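Local coordinates for catalase (PDB 4B7H), which catalyses the breakdown of hydrogen peroxide to water and oxygen at a haem centre, and is inhibited by nitric oxide, at residues 123-127 against 139-144; 227-233 against 270-276. All blocks are in the same frame, centred on the assembly; numbering follows the deposited sequence.

How the contacts relate
Both contacts belong to one large curved antiparallel sheet, the beta-barrel core of the catalase fold, and they come in series along the chain: contact 1 closes before contact 2 opens. Contact 1 pairs neighbouring strands 125-132 and 135-142 beside the haem; contact 2 pairs strands 223-232 and 270-279, which helices 241-250 and 254-264 separate in sequence. Their centres lie about 12 Å apart, yet their side chains meet inside the barrel. Phe126 CZ packs 3.4 Å from Trp271 NE1, and Ile139 CD1 rests against the rings of Tyr228 and Phe230. One apolar core thus lies between the haem-side hairpin and the strand pair that carries the NADPH-contacting His229.

Contact 1 of 2, residues 123-127 against 139-144; sequences VHGFA and IVGNNT. With HEM (protoporphyrin IX containing Fe), chain E.
Asn143 folds its side chain back over the backbone of His124, and tracing it outward shows how a side chain can extend strand pairing beyond the end of a hairpin. CB lies 3.7 Å from His124 O. With chi1 at 70°, CG sits between the backbone N and the carbonyl carbon of its own residue, which turns the amide across to the other strand. OD1 then accepts the backbone N-H of His124 at 3.1 Å, from a donor 58° out of the carbonyl plane. At the tip, Asn143 ND2 lies at the edge of the His124 ring, near its plane, 3.8 Å from His124 CD2, and makes a weak hydrogen bond to Gln206. The backbone N of Asn143 returns a bond to His124 O, so the two residues are joined both ways.

Further along, Phe126 and Gly141 form a hydrogen-bonded antiparallel pair with two bonds, and Ala127 CB meets Val140 CG1 at 3.9 Å in the next, non-hydrogen-bonded pair. The face carrying Ala127 and Val140 looks to the haem: Val140 CG1 lies 3.6 Å from C2D of the porphyrin, while the methyl CMD packs 3.5 Å from Gly125 CA and 3.0 Å from Gly141 O. Gly125, lacking a side chain, brings bare backbone up to this methyl; Gly141 meets it through its carbonyl oxygen. This beta hairpin of the catalase barrel forms part of the wall of the haem pocket.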
ATOM      1  N   VAL A 123      -1.362  21.647  21.984  1.00  9.04           N
ATOM      2  CA  VAL A 123      -2.708  21.931  21.512  1.00  9.75           C
ATOM      3  C   VAL A 123      -3.489  20.613  21.582  1.00  8.81           C
ATOM      4  O   VAL A 123      -2.901  19.528  21.409  1.00  9.35           O
ATOM      5  CB  VAL A 123      -2.667  22.444  20.050  1.00 10.31           C
ATOM      6  CG1 VAL A 123      -4.060  22.511  19.443  1.00 12.35           C
ATOM      7  CG2 VAL A 123      -1.970  23.803  19.971  1.00 13.54           C
ATOM      8  N   HIS A 124      -4.795  20.690  21.843  1.00  8.58           N
ATOM      9  CA  HIS A 124      -5.643  19.512  21.698  1.00  8.27           C
ATOM     10  C   HIS A 124      -6.644  19.665  20.577  1.00  8.37           C
ATOM     11  O   HIS A 124      -7.354  20.672  20.474  1.00  9.97           O
ATOM     12  CB  HIS A 124      -6.356  19.163  23.000  1.00  8.37           C
ATOM     13  CG  HIS A 124      -5.419  18.707  24.064  1.00  8.22           C
ATOM     14  ND1 HIS A 124      -5.190  17.376  24.333  1.00  9.63           N
ATOM     15  CD2 HIS A 124      -4.601  19.407  24.883  1.00  9.07           C
ATOM     16  CE1 HIS A 124      -4.292  17.277  25.299  1.00  9.29           C
ATOM     17  NE2 HIS A 124      -3.923  18.496  25.654  1.00  9.67           N
ATOM     18  N   GLY A 125      -6.699  18.644  19.733  1.00  7.89           N
ATOM     19  CA  GLY A 125      -7.673  18.595  18.663  1.00  8.74           C
ATOM     20  C   GLY A 125      -9.076  18.417  19.202  1.00  8.32           C
ATOM     21  O   GLY A 125      -9.285  17.771  20.229  1.00  8.61           O
ATOM     22  N   PHE A 126     -10.041  18.977  18.480  1.00  7.68           N
ATOM     23  CA  PHE A 126     -11.439  18.996  18.886  1.00  8.57           C
ATOM     24  C   PHE A 126     -12.220  18.881  17.574  1.00  9.10           C
ATOM     25  O   PHE A 126     -12.673  19.878  17.005  1.00  9.34           O
ATOM     26  CB  PHE A 126     -11.727  20.323  19.603  1.00  9.66           C
ATOM     27  CG  PHE A 126     -12.983  20.334  20.439  1.00 10.97           C
ATOM     28  CD1 PHE A 126     -14.230  20.227  19.848  1.00 14.85           C
ATOM     29  CD2 PHE A 126     -12.911  20.505  21.816  1.00 10.42           C
ATOM     30  CE1 PHE A 126     -15.392  20.259  20.625  1.00 16.37           C
ATOM     31  CE2 PHE A 126     -14.073  20.553  22.600  1.00 10.98           C
ATOM     32  CZ  PHE A 126     -15.310  20.428  22.001  1.00 12.89           C
ATOM     33  N   ALA A 127     -12.360  17.649  17.086  1.00  8.51           N
ATOM     34  CA  ALA A 127     -12.813  17.406  15.722  1.00  8.27           C
ATOM     35  C   ALA A 127     -14.172  16.729  15.670  1.00  8.00           C
ATOM     36  O   ALA A 127     -14.316  15.570  16.075  1.00  7.87           O
ATOM     37  CB  ALA A 127     -11.777  16.578  14.974  1.00  9.20           C
ATOM     38  N   ILE A 139     -16.511  19.783  11.467  1.00  7.87           N
ATOM     39  CA  ILE A 139     -15.797  20.962  11.948  1.00  8.87           C
ATOM     40  C   ILE A 139     -14.583  20.445  12.705  1.00  8.34           C
ATOM     41  O   ILE A 139     -14.686  19.986  13.846  1.00  8.61           O
ATOM     42  CB  ILE A 139     -16.662  21.887  12.833  1.00  9.32           C
ATOM     43  CG1 ILE A 139     -17.924  22.314  12.073  1.00 10.14           C
ATOM     44  CG2 ILE A 139     -15.842  23.108  13.269  1.00 10.77           C
ATOM     45  CD1 ILE A 139     -18.891  23.171  12.877  1.00 10.77           C
ATOM     46  N   VAL A 140     -13.444  20.471  12.026  1.00  8.48           N
ATOM     47  CA  VAL A 140     -12.226  19.892  12.557  1.00  8.53           C
ATOM     48  C   VAL A 140     -11.492  21.026  13.258  1.00  8.13           C
ATOM     49  O   VAL A 140     -10.701  21.763  12.650  1.00  8.61           O
ATOM     50  CB  VAL A 140     -11.396  19.243  11.424  1.00  8.28           C
ATOM     51  CG1 VAL A 140     -10.151  18.569  11.982  1.00  9.30           C
ATOM     52  CG2 VAL A 140     -12.259  18.223  10.674  1.00  9.85           C
ATOM     53  N   GLY A 141     -11.799  21.189  14.543  1.00  8.40           N
ATOM     54  CA  GLY A 141     -11.288  22.314  15.299  1.00  8.61           C
ATOM     55  C   GLY A 141     -10.214  21.937  16.297  1.00  8.75           C
ATOM     56  O   GLY A 141      -9.713  20.812  16.289  1.00  8.37           O
ATOM     57  N   ASN A 142      -9.844  22.902  17.135  1.00  8.58           N
ATOM     58  CA  ASN A 142      -8.867  22.714  18.208  1.00  9.17           C
ATOM     59  C   ASN A 142      -9.414  23.366  19.472  1.00  8.21           C
ATOM     60  O   ASN A 142     -10.433  24.060  19.419  1.00  9.10           O
ATOM     61  CB  ASN A 142      -7.524  23.369  17.851  1.00  9.82           C
ATOM     62  CG  ASN A 142      -6.613  22.473  17.021  1.00 10.37           C
ATOM     63  OD1 ASN A 142      -6.628  21.244  17.144  1.00 13.04           O
ATOM     64  ND2 ASN A 142      -5.785  23.095  16.195  1.00  8.74           N
ATOM     65  N   ASN A 143      -8.725  23.176  20.594  1.00  8.38           N
ATOM     66  CA  ASN A 143      -9.104  23.820  21.851  1.00  8.45           C
ATOM     67  C   ASN A 143      -8.542  25.248  22.003  1.00  9.13           C
ATOM     68  O   ASN A 143      -8.425  25.759  23.126  1.00 11.08           O
ATOM     69  CB  ASN A 143      -8.690  22.952  23.044  1.00  9.11           C
ATOM     70  CG  ASN A 143      -7.193  22.914  23.234  1.00 10.43           C
ATOM     71  OD1 ASN A 143      -6.434  23.296  22.341  1.00 10.00           O
ATOM     72  ND2 ASN A 143      -6.756  22.455  24.395  1.00 11.55           N
ATOM     73  N   THR A 144      -8.206  25.873  20.872  1.00  8.87           N
ATOM     74  CA  THR A 144      -7.726  27.254  20.794  1.00  8.99           C
ATOM     75  C   THR A 144      -8.436  27.983  19.655  1.00  8.97           C
ATOM     76  O   THR A 144      -8.715  27.387  18.604  1.00  8.80           O
ATOM     77  CB  THR A 144      -6.211  27.323  20.522  1.00  9.32           C
ATOM     78  OG1 THR A 144      -5.867  28.654  20.122  1.00 10.43           O
ATOM     79  CG2 THR A 144      -5.809  26.337  19.409  1.00  9.61           C
TER
HETATM   80  CHA HEM E1517      -5.064  16.382  11.706  1.00  7.78           C
HETATM   81  CHB HEM E1517      -3.276  18.963   8.010  1.00  7.76           C
HETATM   82  CHC HEM E1517      -3.879  22.992  10.625  1.00  9.27           C
HETATM   83  CHD HEM E1517      -6.929  20.549  13.438  1.00  9.14           C
HETATM   84  C1A HEM E1517      -4.517  16.722  10.494  1.00  7.47           C
HETATM   85  C2A HEM E1517      -4.196  15.802   9.419  1.00  7.68           C
HETATM   86  C3A HEM E1517      -3.718  16.531   8.398  1.00  7.97           C
HETATM   87  C4A HEM E1517      -3.712  17.918   8.793  1.00  8.32           C
HETATM   88  CMA HEM E1517      -3.246  16.048   7.023  1.00  9.58           C
HETATM   89  CAA HEM E1517      -4.401  14.272   9.472  1.00  8.05           C
HETATM   90  CBA HEM E1517      -5.816  13.938   9.023  1.00  8.60           C
HETATM   91  CGA HEM E1517      -6.044  12.459   8.862  1.00  7.98           C
HETATM   92  O1A HEM E1517      -7.168  12.012   9.201  1.00  8.10           O
HETATM   93  O2A HEM E1517      -5.138  11.719   8.398  1.00  8.16           O
HETATM   94  C1B HEM E1517      -3.252  20.284   8.395  1.00  7.39           C
HETATM   95  C2B HEM E1517      -2.708  21.383   7.630  1.00  8.68           C
HETATM   96  C3B HEM E1517      -2.857  22.498   8.375  1.00  8.92           C
HETATM   97  C4B HEM E1517      -3.518  22.126   9.606  1.00  7.95           C
HETATM   98  CMB HEM E1517      -2.066  21.228   6.236  1.00  8.92           C
HETATM   99  CAB HEM E1517      -2.485  23.959   8.059  1.00 10.08           C
HETATM  100  CBB HEM E1517      -2.427  24.427   6.813  1.00 10.92           C
HETATM  101  C1C HEM E1517      -4.902  22.724  11.517  1.00  8.57           C
HETATM  102  C2C HEM E1517      -5.772  23.681  12.186  1.00  9.59           C
HETATM  103  C3C HEM E1517      -6.614  22.980  12.966  1.00  8.77           C
HETATM  104  C4C HEM E1517      -6.309  21.577  12.789  1.00  9.12           C
HETATM  105  CMC HEM E1517      -5.689  25.219  12.020  1.00 10.92           C
HETATM  106  CAC HEM E1517      -7.783  23.464  13.858  1.00  9.86           C
HETATM  107  CBC HEM E1517      -8.476  24.586  13.599  1.00 13.07           C
HETATM  108  C1D HEM E1517      -6.645  19.221  13.275  1.00  8.53           C
HETATM  109  C2D HEM E1517      -7.252  18.197  14.061  1.00  8.01           C
HETATM  110  C3D HEM E1517      -6.688  16.903  13.540  1.00  8.30           C
HETATM  111  C4D HEM E1517      -5.795  17.259  12.471  1.00  7.03           C
HETATM  112  CMD HEM E1517      -8.252  18.374  15.202  1.00  8.89           C
HETATM  113  CAD HEM E1517      -7.054  15.518  14.050  1.00  8.20           C
HETATM  114  CBD HEM E1517      -8.416  15.137  13.473  1.00  8.51           C
HETATM  115  CGD HEM E1517      -8.761  13.815  14.091  1.00  8.26           C
HETATM  116  O1D HEM E1517      -8.842  12.795  13.361  1.00  8.79           O
HETATM  117  O2D HEM E1517      -8.936  13.772  15.335  1.00  8.20           O
HETATM  118  NA  HEM E1517      -4.218  18.012  10.080  1.00  7.83           N
HETATM  119  NB  HEM E1517      -3.736  20.762   9.593  1.00  7.70           N
HETATM  120  NC  HEM E1517      -5.264  21.444  11.905  1.00  8.80           N
HETATM  121  ND  HEM E1517      -5.781  18.643  12.349  1.00  7.78           N
HETATM  122 FE   HEM E1517      -4.715  19.716  11.022  1.00  7.93          FE

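Contact 2 of 2, residues 227-233 against 270-276; sequences KYHFKTR and IWDVKVQ
Arg233 and Asp272 form the salt bridge that marks one end of this strand pair. The guanidinium meets the carboxylate side-on, NE to OD2 at 2.9 Å and NH2 to OD1 at 2.9 Å, both on the syn side, with the two planes 30° apart. An extended run from CG to NE in Arg233 carries the group there, and Ile270 CG2 sits over one guanidinium face, toward its rim, 3.6 Å from Arg233 NE. A water gives one hydrogen to Asp272 OD2 (2.6 Å) and the other to Lys231 O, tying the carboxylate back to the opposite backbone.

Main-chain hydrogen bonds run the whole length, doubled at Lys227-Gln276, His229-Lys274 and Lys231-Asp272, in the regular antiparallel pairing of the catalase beta-barrel; strand 305-314 continues the sheet beyond 270-279. Side chains therefore alternate between two faces.

Toward the other end, on the face of Lys227, His229 and Gln276, His229 NE2 donates to Gln276 OE1 at 2.9 Å. The amide stands nearly perpendicular to the imidazole, at 87°. Gln276 NE2 donates to Tyr302 O; holding His229 from the second shell, Gln276 probably helps set the imidazole against NADPH.

Apolar packing lies on the other face. Tyr228 lies alongside Val275, CD1 to CG1 3.7 Å; Phe230 turns its ring edge to Val273, CE1 to CG1 4.0 Å; and Phe230 CB meets Trp271 CD1 at 4.1 Å.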
ATOM      1  N   LYS A 227     -17.326  32.526  13.053  1.00  9.07           N
ATOM      2  CA  LYS A 227     -16.395  31.688  13.804  1.00  9.47           C
ATOM      3  C   LYS A 227     -17.174  30.853  14.813  1.00 11.90           C
ATOM      4  O   LYS A 227     -18.067  31.356  15.502  1.00 11.71           O
ATOM      5  CB  LYS A 227     -15.327  32.515  14.529  1.00 10.78           C
ATOM      6  CG  LYS A 227     -14.277  33.128  13.608  1.00 12.81           C
ATOM      7  CD  LYS A 227     -13.168  33.801  14.410  1.00 13.31           C
ATOM      8  CE  LYS A 227     -12.129  34.469  13.506  1.00 12.89           C
ATOM      9  NZ  LYS A 227     -11.275  33.501  12.737  1.00 11.51           N
ATOM     10  N   TYR A 228     -16.829  29.575  14.897  1.00 10.21           N
ATOM     11  CA  TYR A 228     -17.476  28.654  15.819  1.00  9.46           C
ATOM     12  C   TYR A 228     -16.781  28.591  17.167  1.00 10.35           C
ATOM     13  O   TYR A 228     -15.550  28.497  17.233  1.00  9.56           O
ATOM     14  CB  TYR A 228     -17.455  27.251  15.242  1.00  9.33           C
ATOM     15  CG  TYR A 228     -18.295  27.033  14.014  1.00  9.64           C
ATOM     16  CD1 TYR A 228     -19.676  26.892  14.114  1.00 10.67           C
ATOM     17  CD2 TYR A 228     -17.707  26.915  12.759  1.00  9.76           C
ATOM     18  CE1 TYR A 228     -20.451  26.662  12.993  1.00  9.55           C
ATOM     19  CE2 TYR A 228     -18.472  26.684  11.631  1.00  9.76           C
ATOM     20  CZ  TYR A 228     -19.844  26.555  11.755  1.00  9.63           C
ATOM     21  OH  TYR A 228     -20.605  26.312  10.635  1.00 10.29           O
ATOM     22  N   HIS A 229     -17.581  28.591  18.221  1.00 10.67           N
ATOM     23  CA  HIS A 229     -17.131  28.427  19.587  1.00 11.00           C
ATOM     24  C   HIS A 229     -17.950  27.367  20.278  1.00 10.81           C
ATOM     25  O   HIS A 229     -19.149  27.422  20.273  1.00 12.68           O
ATOM     26  CB  HIS A 229     -17.258  29.788  20.363  1.00 11.10           C
ATOM     27  CG  HIS A 229     -16.381  30.896  19.844  1.00 11.13           C
ATOM     28  ND1 HIS A 229     -15.388  31.406  20.537  1.00 14.39           N
ATOM     29  CD2 HIS A 229     -16.452  31.592  18.686  1.00 11.62           C
ATOM     30  CE1 HIS A 229     -14.834  32.348  19.837  1.00 10.06           C
ATOM     31  NE2 HIS A 229     -15.500  32.474  18.708  1.00 15.85           N
ATOM     32  N   PHE A 230     -17.283  26.375  20.842  1.00  9.64           N
ATOM     33  CA  PHE A 230     -17.944  25.297  21.560  1.00  9.54           C
ATOM     34  C   PHE A 230     -17.580  25.442  23.034  1.00  9.59           C
ATOM     35  O   PHE A 230     -16.445  25.154  23.436  1.00 10.96           O
ATOM     36  CB  PHE A 230     -17.517  23.939  20.987  1.00 10.54           C
ATOM     37  CG  PHE A 230     -17.664  23.850  19.487  1.00 11.05           C
ATOM     38  CD1 PHE A 230     -18.916  23.949  18.894  1.00 14.30           C
ATOM     39  CD2 PHE A 230     -16.555  23.685  18.673  1.00 12.81           C
ATOM     40  CE1 PHE A 230     -19.058  23.879  17.512  1.00 15.30           C
ATOM     41  CE2 PHE A 230     -16.692  23.612  17.293  1.00 11.93           C
ATOM     42  CZ  PHE A 230     -17.941  23.714  16.713  1.00 12.83           C
ATOM     43  N   LYS A 231     -18.530  25.933  23.830  1.00 10.99           N
ATOM     44  CA  LYS A 231     -18.226  26.363  25.192  1.00 10.84           C
ATOM     45  C   LYS A 231     -18.557  25.253  26.187  1.00 10.49           C
ATOM     46  O   LYS A 231     -19.718  24.852  26.329  1.00 12.33           O
ATOM     47  CB  LYS A 231     -18.965  27.665  25.537  1.00 12.30           C
ATOM     48  CG  LYS A 231     -18.729  28.807  24.536  1.00 12.66           C
ATOM     49  CD  LYS A 231     -17.272  29.245  24.468  1.00 13.79           C
ATOM     50  CE  LYS A 231     -16.819  29.907  25.764  1.00 13.92           C
ATOM     51  NZ  LYS A 231     -15.430  30.462  25.637  1.00 14.63           N
ATOM     52  N   THR A 232     -17.531  24.745  26.863  1.00 11.24           N
ATOM     53  CA  THR A 232     -17.716  23.577  27.711  1.00 10.96           C
ATOM     54  C   THR A 232     -18.613  23.853  28.916  1.00 12.14           C
ATOM     55  O   THR A 232     -18.412  24.821  29.646  1.00 14.26           O
ATOM     56  CB  THR A 232     -16.379  23.001  28.201  1.00 11.34           C
ATOM     57  OG1 THR A 232     -16.654  22.003  29.189  1.00 11.79           O
ATOM     58  CG2 THR A 232     -15.498  24.090  28.808  1.00 12.39           C
ATOM     59  N   ARG A 233     -19.609  22.998  29.116  1.00 11.48           N
ATOM     60  CA  ARG A 233     -20.450  23.108  30.299  1.00 13.07           C
ATOM     61  C   ARG A 233     -19.762  22.567  31.542  1.00 12.98           C
ATOM     62  O   ARG A 233     -20.189  22.846  32.669  1.00 15.76           O
ATOM     63  CB  ARG A 233     -21.779  22.396  30.087  1.00 15.92           C
ATOM     64  CG  ARG A 233     -22.724  23.168  29.215  1.00 18.96           C
ATOM     65  CD  ARG A 233     -24.162  22.803  29.505  1.00 20.23           C
ATOM     66  NE  ARG A 233     -25.038  23.361  28.488  1.00 19.33           N
ATOM     67  CZ  ARG A 233     -26.300  22.996  28.303  1.00 16.64           C
ATOM     68  NH1 ARG A 233     -26.844  22.068  29.078  1.00 20.74           N
ATOM     69  NH2 ARG A 233     -27.012  23.561  27.341  1.00 18.14           N
ATOM     70  N   ILE A 270     -21.258  18.054  27.826  1.00 10.59           N
ATOM     71  CA  ILE A 270     -22.036  18.922  26.956  1.00 11.26           C
ATOM     72  C   ILE A 270     -21.232  20.177  26.629  1.00 10.43           C
ATOM     73  O   ILE A 270     -20.456  20.662  27.460  1.00 11.32           O
ATOM     74  CB  ILE A 270     -23.369  19.316  27.640  1.00 12.06           C
ATOM     75  CG1 ILE A 270     -24.223  18.073  27.900  1.00 14.38           C
ATOM     76  CG2 ILE A 270     -24.147  20.323  26.807  1.00 13.50           C
ATOM     77  CD1 ILE A 270     -25.331  18.300  28.898  1.00 17.43           C
ATOM     78  N   TRP A 271     -21.394  20.676  25.409  1.00 10.32           N
ATOM     79  CA  TRP A 271     -20.850  21.967  25.007  1.00  9.88           C
ATOM     80  C   TRP A 271     -21.958  22.808  24.401  1.00 10.28           C
ATOM     81  O   TRP A 271     -22.768  22.305  23.618  1.00 11.64           O
ATOM     82  CB  TRP A 271     -19.767  21.793  23.943  1.00 10.12           C
ATOM     83  CG  TRP A 271     -18.446  21.301  24.453  1.00  9.34           C
ATOM     84  CD1 TRP A 271     -17.324  22.051  24.674  1.00  9.97           C
ATOM     85  CD2 TRP A 271     -18.105  19.954  24.811  1.00  9.29           C
ATOM     86  NE1 TRP A 271     -16.304  21.253  25.150  1.00 10.40           N
ATOM     87  CE2 TRP A 271     -16.756  19.961  25.234  1.00  9.78           C
ATOM     88  CE3 TRP A 271     -18.805  18.741  24.805  1.00 10.08           C
ATOM     89  CZ2 TRP A 271     -16.092  18.804  25.648  1.00  9.79           C
ATOM     90  CZ3 TRP A 271     -18.144  17.586  25.218  1.00 11.26           C
ATOM     91  CH2 TRP A 271     -16.799  17.626  25.633  1.00 10.88           C
ATOM     92  N   ASP A 272     -21.989  24.090  24.749  1.00 11.95           N
ATOM     93  CA  ASP A 272     -22.895  25.016  24.080  1.00 12.76           C
ATOM     94  C   ASP A 272     -22.276  25.521  22.775  1.00 12.37           C
ATOM     95  O   ASP A 272     -21.134  25.978  22.757  1.00 14.79           O
ATOM     96  CB  ASP A 272     -23.268  26.166  25.009  1.00 13.89           C
ATOM     97  CG  ASP A 272     -24.166  25.713  26.137  1.00 14.77           C
ATOM     98  OD1 ASP A 272     -25.353  25.427  25.862  1.00 18.37           O
ATOM     99  OD2 ASP A 272     -23.685  25.620  27.286  1.00 19.55           O
ATOM    100  N   VAL A 273     -23.031  25.403  21.685  1.00 11.51           N
ATOM    101  CA  VAL A 273     -22.572  25.810  20.356  1.00 11.86           C
ATOM    102  C   VAL A 273     -22.942  27.264  20.097  1.00 11.70           C
ATOM    103  O   VAL A 273     -24.118  27.627  20.131  1.00 11.63           O
ATOM    104  CB  VAL A 273     -23.196  24.930  19.253  1.00 12.59           C
ATOM    105  CG1 VAL A 273     -22.733  25.391  17.876  1.00 14.58           C
ATOM    106  CG2 VAL A 273     -22.841  23.462  19.474  1.00 14.05           C
ATOM    107  N   LYS A 274     -21.936  28.095  19.855  1.00 12.76           N
ATOM    108  CA  LYS A 274     -22.152  29.518  19.616  1.00 12.26           C
ATOM    109  C   LYS A 274     -21.334  29.962  18.410  1.00 12.76           C
ATOM    110  O   LYS A 274     -20.381  29.284  18.010  1.00 12.62           O
ATOM    111  CB  LYS A 274     -21.768  30.345  20.854  1.00 13.97           C
ATOM    112  CG  LYS A 274     -22.376  29.843  22.163  1.00 14.15           C
ATOM    113  CD  LYS A 274     -22.074  30.776  23.332  1.00 15.55           C
ATOM    114  CE  LYS A 274     -22.636  30.220  24.638  1.00 17.85           C
ATOM    115  NZ  LYS A 274     -24.120  30.132  24.606  1.00 20.29           N
ATOM    116  N   VAL A 275     -21.718  31.085  17.816  1.00 12.59           N
ATOM    117  CA  VAL A 275     -20.949  31.669  16.730  1.00 11.17           C
ATOM    118  C   VAL A 275     -20.718  33.155  16.944  1.00 12.08           C
ATOM    119  O   VAL A 275     -21.513  33.832  17.595  1.00 13.79           O
ATOM    120  CB  VAL A 275     -21.635  31.482  15.356  1.00 12.33           C
ATOM    121  CG1 VAL A 275     -21.488  30.038  14.884  1.00 14.06           C
ATOM    122  CG2 VAL A 275     -23.111  31.907  15.407  1.00 13.19           C
ATOM    123  N   GLN A 276     -19.605  33.647  16.412  1.00 11.70           N
ATOM    124  CA  GLN A 276     -19.456  35.068  16.141  1.00 11.07           C
ATOM    125  C   GLN A 276     -19.893  35.272  14.704  1.00 10.70           C
ATOM    126  O   GLN A 276     -19.579  34.456  13.835  1.00 11.42           O
ATOM    127  CB  GLN A 276     -18.004  35.514  16.297  1.00 11.84           C
ATOM    128  CG  GLN A 276     -17.455  35.410  17.706  1.00 11.14           C
ATOM    129  CD  GLN A 276     -15.988  35.746  17.773  1.00 12.00           C
ATOM    130  OE1 GLN A 276     -15.144  34.970  17.323  1.00 12.88           O
ATOM    131  NE2 GLN A 276     -15.669  36.913  18.333  1.00 12.36           N
TER
HETATM  132  O   HOH W   1     -21.319  26.310  28.245  1.00 21.27           O